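Local coordinates for protein-glutamine gamma-glutamyltransferase (Pagrus major, PDB 1G0D) that probably forms calcium-dependent isopeptide cross-links between protein-bound glutamine and lysine side chains, and attaches other primary amines to glutamine, at residues L199-S202 against E203-I206. Numbering follows the deposited sequence.
Sequences LKNS and EMDI
The flat amide of Asn-201 turns one face to Met-204. The backbone N of Met-204 stands above the plane on that face, 61° out of it, and gives a hydrogen bond to OD1 of Asn-201 (3.1 Å). The bond is nearly straight at N-H, with an angle of 174°, but it does not follow a lone pair. CB of Met-204 packs against ND2 and CG of Asn-201, 3.5 Å from each, and the two side chains cross at about a right angle. With CG trans to the backbone N (chi1 -175°), the amide of Asn-201 reaches forward over the first turn of the next helix. Asn-201 is the N-cap of helix 202-208, and the Met-204 N to OD1 bond is the capping bond. O of Asn-201 also accepts from N of Asp-205 (3.1 Å). Next along the chain, O of Ser-202 accepts from N of Ile-206 (2.9 Å), and CG1 of Ile-206 rests against the same oxygen. Asp-205 is buried, its OD1 hydrogen-bonded to Tyr-214 OH and its OD2 salt-bridged to Arg-209. OG of Ser-202 bonds to Arg-65. Asn-201 thus marks the break between helices 196-200 and 202-208. The second helix packs Glu-203 and Ile-206 on Glu-67 and on Val-68, at the start of outer strand 68-72 of an N-terminal sheet.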
ATOM      1  N   LEU A 199       8.988 -15.633 -17.615  1.00 26.49           N
ATOM      2  CA  LEU A 199       8.759 -17.014 -17.989  1.00 27.22           C
ATOM      3  C   LEU A 199       8.812 -17.160 -19.518  1.00 28.21           C
ATOM      4  O   LEU A 199       9.465 -18.060 -20.047  1.00 27.62           O
ATOM      5  CB  LEU A 199       7.428 -17.488 -17.396  1.00 25.47           C
ATOM      6  CG  LEU A 199       7.422 -17.420 -15.858  1.00 25.26           C
ATOM      7  CD1 LEU A 199       6.074 -17.779 -15.328  1.00 29.03           C
ATOM      8  CD2 LEU A 199       8.420 -18.359 -15.254  1.00 23.56           C
ATOM      9  N   LYS A 200       8.165 -16.231 -20.207  1.00 29.25           N
ATOM     10  CA  LYS A 200       8.126 -16.211 -21.659  1.00 32.95           C
ATOM     11  C   LYS A 200       9.494 -15.996 -22.258  1.00 33.73           C
ATOM     12  O   LYS A 200       9.954 -16.795 -23.056  1.00 41.60           O
ATOM     13  CB  LYS A 200       7.219 -15.096 -22.125  1.00 38.96           C
ATOM     14  CG  LYS A 200       7.007 -15.057 -23.603  1.00 45.08           C
ATOM     15  CD  LYS A 200       5.519 -14.924 -23.880  1.00 58.54           C
ATOM     16  CE  LYS A 200       5.245 -14.259 -25.233  1.00 67.07           C
ATOM     17  NZ  LYS A 200       5.772 -15.056 -26.398  1.00 72.55           N
ATOM     18  N   ASN A 201      10.127 -14.884 -21.903  1.00 34.60           N
ATOM     19  CA  ASN A 201      11.465 -14.561 -22.381  1.00 31.85           C
ATOM     20  C   ASN A 201      12.306 -13.977 -21.236  1.00 32.49           C
ATOM     21  O   ASN A 201      12.255 -12.778 -20.956  1.00 34.36           O
ATOM     22  CB  ASN A 201      11.394 -13.575 -23.537  1.00 27.20           C
ATOM     23  CG  ASN A 201      12.752 -13.313 -24.132  1.00 31.86           C
ATOM     24  OD1 ASN A 201      13.770 -13.558 -23.477  1.00 35.31           O
ATOM     25  ND2 ASN A 201      12.792 -12.820 -25.373  1.00 29.77           N
ATOM     26  N   SER A 202      13.071 -14.852 -20.591  1.00 31.26           N
ATOM     27  CA  SER A 202      13.930 -14.531 -19.453  1.00 32.98           C
ATOM     28  C   SER A 202      14.984 -13.443 -19.663  1.00 35.13           C
ATOM     29  O   SER A 202      15.155 -12.553 -18.804  1.00 38.04           O
ATOM     30  CB  SER A 202      14.645 -15.791 -19.023  1.00 34.31           C
ATOM     31  OG  SER A 202      15.248 -16.366 -20.167  1.00 43.89           O
ATOM     32  N   GLU A 203      15.710 -13.556 -20.777  1.00 33.86           N
ATOM     33  CA  GLU A 203      16.770 -12.620 -21.162  1.00 31.49           C
ATOM     34  C   GLU A 203      16.272 -11.201 -21.465  1.00 30.41           C
ATOM     35  O   GLU A 203      16.840 -10.214 -20.997  1.00 29.39           O
ATOM     36  CB  GLU A 203      17.508 -13.161 -22.374  1.00 34.73           C
ATOM     37  CG  GLU A 203      18.682 -12.318 -22.762  1.00 39.99           C
ATOM     38  CD  GLU A 203      19.093 -12.556 -24.171  1.00 41.70           C
ATOM     39  OE1 GLU A 203      20.311 -12.597 -24.440  1.00 43.89           O
ATOM     40  OE2 GLU A 203      18.185 -12.700 -25.010  1.00 49.24           O
ATOM     41  N   MET A 204      15.226 -11.092 -22.267  1.00 26.55           N
ATOM     42  CA  MET A 204      14.668  -9.783 -22.553  1.00 25.97           C
ATOM     43  C   MET A 204      14.173  -9.170 -21.243  1.00 22.06           C
ATOM     44  O   MET A 204      14.397  -8.000 -20.988  1.00 24.78           O
ATOM     45  CB  MET A 204      13.519  -9.919 -23.541  1.00 29.66           C
ATOM     46  CG  MET A 204      13.012  -8.638 -24.171  1.00 31.28           C
ATOM     47  SD  MET A 204      11.569  -9.018 -25.249  1.00 35.71           S
ATOM     48  CE  MET A 204      10.817  -7.391 -25.394  1.00 40.48           C
ATOM     49  N   ASP A 205      13.509  -9.961 -20.410  1.00 19.16           N
ATOM     50  CA  ASP A 205      13.017  -9.468 -19.129  1.00 19.95           C
ATOM     51  C   ASP A 205      14.178  -8.947 -18.281  1.00 24.88           C
ATOM     52  O   ASP A 205      14.060  -7.901 -17.652  1.00 29.75           O
ATOM     53  CB  ASP A 205      12.307 -10.572 -18.353  1.00 15.80           C
ATOM     54  CG  ASP A 205      12.011 -10.181 -16.909  1.00 20.04           C
ATOM     55  OD1 ASP A 205      11.253  -9.202 -16.695  1.00 17.92           O
ATOM     56  OD2 ASP A 205      12.527 -10.847 -15.978  1.00 15.23           O
ATOM     57  N   ILE A 206      15.297  -9.673 -18.246  1.00 25.66           N
ATOM     58  CA  ILE A 206      16.429  -9.215 -17.449  1.00 25.62           C
ATOM     59  C   ILE A 206      16.938  -7.879 -17.985  1.00 27.77           C
ATOM     60  O   ILE A 206      17.260  -6.940 -17.232  1.00 27.26           O
ATOM     61  CB  ILE A 206      17.578 -10.268 -17.433  1.00 25.35           C
ATOM     62  CG1 ILE A 206      17.203 -11.410 -16.488  1.00 27.31           C
ATOM     63  CG2 ILE A 206      18.876  -9.667 -16.903  1.00 20.05           C
ATOM     64  CD1 ILE A 206      18.229 -12.530 -16.414  1.00 28.13           C
TER